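Local coordinates for hypothetical sugar ABC-transporter sugar binding protein (Arthrobacter globiformis, PDB 7BVT), which binds cyclic alpha-maltosyl-1,6-maltose and probably delivers it to an ABC transporter for uptake, at residues A[91-94]-A[95-98]; A[172-175]-A[176-180]; A[375-378]-A[379-383]. All blocks are in the same frame, centred on the assembly; numbering follows the deposited sequence.

Contact 1: A[91-94]-A[95-98]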
loop_
_atom_site.group_PDB
_atom_site.type_symbol
_atom_site.label_atom_id
_atom_site.label_comp_id
_atom_site.label_asym_id
_atom_site.label_seq_id
_atom_site.Cartn_x
_atom_site.Cartn_y
_atom_site.Cartn_z
ATOM N N LEU A 91 -3.938 3.569 -5.334
ATOM C CA LEU A 91 -4.712 2.297 -5.407
ATOM C C LEU A 91 -6.190 2.530 -5.123
ATOM O O LEU A 91 -7.054 2.141 -5.944
ATOM C CB LEU A 91 -4.148 1.291 -4.416
ATOM C CG LEU A 91 -4.830 -0.065 -4.454
ATOM C CD1 LEU A 91 -4.461 -0.809 -5.716
ATOM C CD2 LEU A 91 -4.459 -0.901 -3.239
ATOM N N VAL A 92 -6.499 3.083 -3.971
ATOM C CA VAL A 92 -7.912 3.110 -3.497
ATOM C C VAL A 92 -8.709 4.132 -4.320
ATOM O O VAL A 92 -9.932 4.160 -4.176
ATOM C CB VAL A 92 -7.984 3.352 -1.974
ATOM C CG1 VAL A 92 -7.134 2.334 -1.232
ATOM C CG2 VAL A 92 -7.572 4.743 -1.600
ATOM N N TRP A 93 -8.061 4.936 -5.164
ATOM C CA TRP A 93 -8.821 5.867 -6.038
ATOM C C TRP A 93 -9.421 5.149 -7.234
ATOM O O TRP A 93 -10.378 5.688 -7.813
ATOM C CB TRP A 93 -7.987 7.036 -6.527
ATOM C CG TRP A 93 -7.469 7.932 -5.461
ATOM C CD1 TRP A 93 -7.754 7.920 -4.120
ATOM C CD2 TRP A 93 -6.606 9.043 -5.696
ATOM N NE1 TRP A 93 -7.082 8.941 -3.508
ATOM C CE2 TRP A 93 -6.366 9.637 -4.442
ATOM C CE3 TRP A 93 -5.984 9.553 -6.826
ATOM C CZ2 TRP A 93 -5.535 10.740 -4.316
ATOM C CZ3 TRP A 93 -5.143 10.638 -6.697
ATOM C CH2 TRP A 93 -4.935 11.219 -5.454
ATOM N N VAL A 94 -8.829 4.060 -7.681
ATOM C CA VAL A 94 -9.230 3.459 -8.992
ATOM C C VAL A 94 -10.732 3.289 -9.064
ATOM O O VAL A 94 -11.350 3.679 -10.048
ATOM C CB VAL A 94 -8.487 2.150 -9.287
ATOM C CG1 VAL A 94 -9.054 1.466 -10.502
ATOM C CG2 VAL A 94 -7.016 2.415 -9.463
ATOM N N PRO A 95 -11.407 2.654 -8.098
ATOM C CA PRO A 95 -12.840 2.426 -8.231
ATOM C C PRO A 95 -13.643 3.718 -8.271
ATOM O O PRO A 95 -14.648 3.737 -8.952
ATOM C CB PRO A 95 -13.208 1.586 -6.972
ATOM C CG PRO A 95 -11.902 1.059 -6.477
ATOM C CD PRO A 95 -10.846 2.052 -6.865
ATOM N N GLN A 96 -13.149 4.763 -7.611
ATOM C CA GLN A 96 -13.829 6.072 -7.671
ATOM C C GLN A 96 -13.646 6.677 -9.056
ATOM O O GLN A 96 -14.618 7.240 -9.617
ATOM C CB GLN A 96 -13.280 6.959 -6.569
ATOM C CG GLN A 96 -13.603 6.390 -5.186
ATOM C CD GLN A 96 -12.877 7.183 -4.145
ATOM O OE1 GLN A 96 -13.283 8.302 -3.848
ATOM N NE2 GLN A 96 -11.790 6.627 -3.612
ATOM N N ILE A 97 -12.438 6.614 -9.576
ATOM C CA ILE A 97 -12.133 7.199 -10.912
ATOM C C ILE A 97 -12.935 6.474 -11.990
ATOM O O ILE A 97 -13.433 7.114 -12.939
ATOM C CB ILE A 97 -10.616 7.180 -11.170
ATOM C CG1 ILE A 97 -9.927 8.159 -10.201
ATOM C CG2 ILE A 97 -10.310 7.456 -12.654
ATOM C CD1 ILE A 97 -8.455 8.058 -10.139
ATOM N N ALA A 98 -13.132 5.171 -11.837
ATOM C CA ALA A 98 -13.900 4.366 -12.802
ATOM C C ALA A 98 -15.350 4.883 -12.895
ATOM O O ALA A 98 -15.993 4.654 -13.903
ATOM C CB ALA A 98 -13.829 2.905 -12.418
#
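The turn that carries the chain from strand 86-90 into helix 94-100, at the edge of the glycan pocket, is where Q96 reaches back to V92. The amide of Q96 donates through NE2 to V92 O at 3.1 Å, with an N-H...O angle of 151°. The oxygen lies nearly in the amide plane of Q96, whereas NE2 stands above the carbonyl plane of V92. With CG beside the backbone N (chi1 -64°) and the chain extended to CD, the amide can turn back over this first turn. P95 lacks the N-H that would serve L91 O in a regular helix; V92 O is met by the side-chain amide of Q96, whose backbone N lies farther off. Regular helical bonding follows: I97 N to W93 O and A98 N to V94 O, both at 2.9 Å. I97 CD1 packs against W93 CB at 3.8 Å. V94 CB lies tight against CD of the next residue, P95 (3.4 Å), as their peptide link imposes. The side chain of L91 comes within about 4 Å of a bound glucose, and pocket residue D90 accepts from V92 N. Such a strand-to-helix turn at the sugar site is typical of the solute-binding protein fold.

Contact 2: A[172-175]-A[176-180]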
loop_
_atom_site.group_PDB
_atom_site.type_symbol
_atom_site.label_atom_id
_atom_site.label_comp_id
_atom_site.label_asym_id
_atom_site.label_seq_id
_atom_site.Cartn_x
_atom_site.Cartn_y
_atom_site.Cartn_z
ATOM N N GLY A 172 8.600 -6.645 22.894
ATOM C CA GLY A 172 8.123 -5.317 23.261
ATOM C C GLY A 172 8.009 -5.172 24.765
ATOM O O GLY A 172 8.238 -4.055 25.227
ATOM N N GLN A 173 7.547 -6.210 25.446
ATOM C CA GLN A 173 7.443 -6.176 26.927
ATOM C C GLN A 173 8.828 -5.952 27.535
ATOM O O GLN A 173 8.962 -5.149 28.481
ATOM C CB GLN A 173 6.800 -7.447 27.448
ATOM C CG GLN A 173 6.490 -7.449 28.930
ATOM C CD GLN A 173 5.372 -6.506 29.281
ATOM O OE1 GLN A 173 4.271 -6.607 28.698
ATOM N NE2 GLN A 173 5.632 -5.600 30.221
ATOM N N THR A 174 9.828 -6.609 27.024
ATOM C CA THR A 174 11.215 -6.414 27.511
ATOM C C THR A 174 11.647 -4.965 27.302
ATOM O O THR A 174 12.202 -4.356 28.209
ATOM C CB THR A 174 12.109 -7.412 26.820
ATOM O OG1 THR A 174 11.723 -8.717 27.237
ATOM C CG2 THR A 174 13.583 -7.208 27.129
ATOM N N ILE A 175 11.400 -4.394 26.144
ATOM C CA ILE A 175 11.762 -2.986 25.883
ATOM C C ILE A 175 11.052 -2.086 26.895
ATOM O O ILE A 175 11.683 -1.183 27.489
ATOM C CB ILE A 175 11.468 -2.584 24.437
ATOM C CG1 ILE A 175 12.378 -3.334 23.474
ATOM C CG2 ILE A 175 11.597 -1.087 24.262
ATOM C CD1 ILE A 175 11.998 -3.157 21.996
ATOM N N LEU A 176 9.766 -2.301 27.120
ATOM C CA LEU A 176 9.022 -1.430 28.047
ATOM C C LEU A 176 9.610 -1.610 29.467
ATOM O O LEU A 176 9.839 -0.576 30.119
ATOM C CB LEU A 176 7.548 -1.803 27.985
ATOM C CG LEU A 176 6.656 -1.061 28.963
ATOM C CD1 LEU A 176 6.600 0.433 28.632
ATOM C CD2 LEU A 176 5.315 -1.762 29.071
ATOM N N ASP A 177 9.782 -2.848 29.894
ATOM C CA ASP A 177 10.222 -3.214 31.280
ATOM C C ASP A 177 11.608 -2.589 31.506
ATOM O O ASP A 177 11.847 -1.993 32.580
ATOM C CB ASP A 177 10.215 -4.734 31.493
ATOM C CG ASP A 177 8.830 -5.332 31.649
ATOM O OD1 ASP A 177 7.872 -4.575 31.771
ATOM O OD2 ASP A 177 8.740 -6.533 31.590
ATOM N N GLU A 178 12.517 -2.738 30.542
ATOM C CA GLU A 178 13.943 -2.360 30.682
ATOM C C GLU A 178 14.156 -0.876 30.400
ATOM O O GLU A 178 15.075 -0.332 30.995
ATOM C CB GLU A 178 14.824 -3.225 29.784
ATOM C CG GLU A 178 14.856 -4.684 30.186
ATOM C CD GLU A 178 15.427 -5.028 31.570
ATOM O OE1 GLU A 178 16.151 -4.212 32.134
ATOM O OE2 GLU A 178 15.153 -6.124 32.061
ATOM N N THR A 179 13.363 -0.197 29.566
ATOM C CA THR A 179 13.666 1.206 29.154
ATOM C C THR A 179 12.559 2.213 29.463
ATOM O O THR A 179 12.811 3.425 29.266
ATOM C CB THR A 179 14.003 1.324 27.666
ATOM O OG1 THR A 179 12.793 1.215 26.892
ATOM C CG2 THR A 179 14.982 0.256 27.268
ATOM N N GLY A 180 11.365 1.751 29.822
ATOM C CA GLY A 180 10.184 2.607 30.004
ATOM C C GLY A 180 9.587 3.090 28.681
ATOM O O GLY A 180 8.612 3.819 28.696
#
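Q173 has its CG anti to the backbone N (chi1 -173°) and its chain bent at chi2 (70°), which folds the amide forward along the helix toward D177, whose own CG sits beside its backbone N. The two residues form an i to i+4 side-chain pair on the last turns of helix 165-179. NE2 of Q173 donates to D177 OD1 at 2.9 Å, the hydrogen bond bending to 149°. OD1 lies almost in the amide plane of Q173, but the donor approaches from above the carboxylate plane, and the two flat groups are turned 47° against each other. The carboxylate also lies close to the backbone O of Q173, and the amide donor may partly offset the resulting electrostatic cost. CD2 of L176 comes alongside the amide, 4.0 Å from Q173 NE2.

On another side of the helix, the side chains of T174 and E178 run side by side, with T174 CG2 4.2 Å from E178 CG. I175 points into the fold, against L150 and F151 of helix 148-153, and its CG2 lies beside the hydroxyl of T179.

The backbone bonds of the helix continue from L176 N to G172 O through T179 N to I175 O. G180 N still donates to L176 O at 2.8 Å, and G180 takes positive phi as the chain leaves the helix. The hydroxyl of T179 accepts from K181 N just beyond, joining the last turn to the exit loop. T179 holds OG1 between its backbone N and carbonyl carbon (chi1 75°), turned back toward the preceding turn. I175 O is thereby gripped twice from opposite faces of its carbonyl plane, by T179 N at 2.8 Å and by T179 OG1 at 2.7 Å.

Contact 3: A[375-378]-A[379-383]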
loop_
_atom_site.group_PDB
_atom_site.type_symbol
_atom_site.label_atom_id
_atom_site.label_comp_id
_atom_site.label_asym_id
_atom_site.label_seq_id
_atom_site.Cartn_x
_atom_site.Cartn_y
_atom_site.Cartn_z
ATOM N N ALA A 375 -15.908 1.273 -4.734
ATOM C CA ALA A 375 -15.949 2.739 -4.737
ATOM C C ALA A 375 -16.397 3.330 -3.389
ATOM O O ALA A 375 -16.041 4.503 -3.123
ATOM C CB ALA A 375 -16.864 3.161 -5.857
ATOM N N LEU A 376 -16.972 2.516 -2.520
ATOM C CA LEU A 376 -17.357 2.948 -1.145
ATOM C C LEU A 376 -16.197 2.694 -0.177
ATOM O O LEU A 376 -16.351 2.970 1.008
ATOM C CB LEU A 376 -18.598 2.158 -0.755
ATOM C CG LEU A 376 -19.857 2.554 -1.543
ATOM C CD1 LEU A 376 -20.957 1.512 -1.423
ATOM C CD2 LEU A 376 -20.311 3.907 -1.085
ATOM N N TYR A 377 -15.037 2.257 -0.653
ATOM C CA TYR A 377 -13.973 1.862 0.320
ATOM C C TYR A 377 -13.635 2.995 1.290
ATOM O O TYR A 377 -13.503 2.755 2.495
ATOM C CB TYR A 377 -12.709 1.363 -0.407
ATOM C CG TYR A 377 -11.645 0.991 0.590
ATOM C CD1 TYR A 377 -11.801 -0.137 1.377
ATOM C CD2 TYR A 377 -10.586 1.822 0.850
ATOM C CE1 TYR A 377 -10.860 -0.470 2.348
ATOM C CE2 TYR A 377 -9.616 1.493 1.795
ATOM C CZ TYR A 377 -9.778 0.362 2.565
ATOM O OH TYR A 377 -8.839 0.100 3.548
ATOM N N PRO A 378 -13.460 4.285 0.885
ATOM C CA PRO A 378 -13.102 5.323 1.838
ATOM C C PRO A 378 -14.142 5.449 2.963
ATOM O O PRO A 378 -13.759 5.613 4.103
ATOM C CB PRO A 378 -12.983 6.605 0.994
ATOM C CG PRO A 378 -12.701 6.074 -0.404
ATOM C CD PRO A 378 -13.476 4.781 -0.499
ATOM N N THR A 379 -15.426 5.388 2.633
ATOM C CA THR A 379 -16.497 5.449 3.660
ATOM C C THR A 379 -16.456 4.215 4.563
ATOM O O THR A 379 -16.578 4.332 5.806
ATOM C CB THR A 379 -17.892 5.608 3.045
ATOM O OG1 THR A 379 -17.719 6.709 2.164
ATOM C CG2 THR A 379 -18.905 5.893 4.123
ATOM N N VAL A 380 -16.240 3.058 3.959
ATOM C CA VAL A 380 -16.090 1.779 4.691
ATOM C C VAL A 380 -14.939 1.912 5.686
ATOM O O VAL A 380 -15.062 1.511 6.859
ATOM C CB VAL A 380 -15.899 0.607 3.729
ATOM C CG1 VAL A 380 -15.404 -0.649 4.440
ATOM C CG2 VAL A 380 -17.192 0.333 2.979
ATOM N N SER A 381 -13.804 2.387 5.221
ATOM C CA SER A 381 -12.580 2.393 6.041
ATOM C C SER A 381 -12.739 3.331 7.239
ATOM O O SER A 381 -12.373 2.955 8.375
ATOM C CB SER A 381 -11.384 2.760 5.222
ATOM O OG SER A 381 -10.231 2.828 6.058
ATOM N N LEU A 382 -13.342 4.512 7.046
ATOM C CA LEU A 382 -13.600 5.425 8.187
ATOM C C LEU A 382 -14.620 4.809 9.138
ATOM O O LEU A 382 -14.339 4.866 10.336
ATOM C CB LEU A 382 -14.084 6.770 7.657
ATOM C CG LEU A 382 -14.174 7.877 8.704
ATOM C CD1 LEU A 382 -12.889 8.078 9.499
ATOM C CD2 LEU A 382 -14.592 9.168 7.997
ATOM N N ALA A 383 -15.700 4.192 8.635
ATOM C CA ALA A 383 -16.744 3.594 9.507
ATOM C C ALA A 383 -16.078 2.500 10.355
ATOM O O ALA A 383 -16.288 2.437 11.577
ATOM C CB ALA A 383 -17.907 3.049 8.760
#
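Y377, in the first turn of helix 377-392, leans its ring over S381 one turn later. From CB, which leaves the backbone with CG anti to N (chi1 179°), the side chain points away from the following turn, yet its outer end comes back alongside it. CE2 passes 4.1 Å from S381 CB and CZ 3.9 Å from the same carbon. S381 CB thus lies over one ring face, offset toward the rim, in a CH-pi contact 4.2 Å from the centroid and 24° off the normal. At the tip, OH is hydrogen-bonded to E195 and Q202, while S381 OG binds the other carboxylate oxygen of E195. Beneath the ring, S381 N donates to Y377 O at 2.8 Å, and V380 N closes the first turn on L376 O at 3.0 Å. V380 CG2 approaches L376 CB only loosely, at 4.4 Å, and V380 also packs against V409, V412 and L413 of helix 398-415. Because E195 belongs to the glycan pocket, Y377 and S381 are placed as second-shell residues, probably orienting E195. One hydroxyl on each oxygen would hold the carboxylate in a fixed orientation and probably stabilise its negative charge.

Contacts 1, 2 and 3 follow one another along the chain, each within a single helix or its entry. Contacts 1 and 3 are neighbours, with centres 12 Å apart: helix 94-100 meets the start of helix 377-392, where Q96 NE2 lies 3.4 Å from P378 CG and P95 CB packs on A375. Contact 2 is remote, its centre 42 Å from contact 1 and 36 Å from contact 3, across the chain's centre from contact 1. Segments distant in sequence thus converge beside the bound glycan, with D90 adjoining contact 1, E195 held by contact 3, and R371 touched by both. Helix 165-179 ends well away from this site.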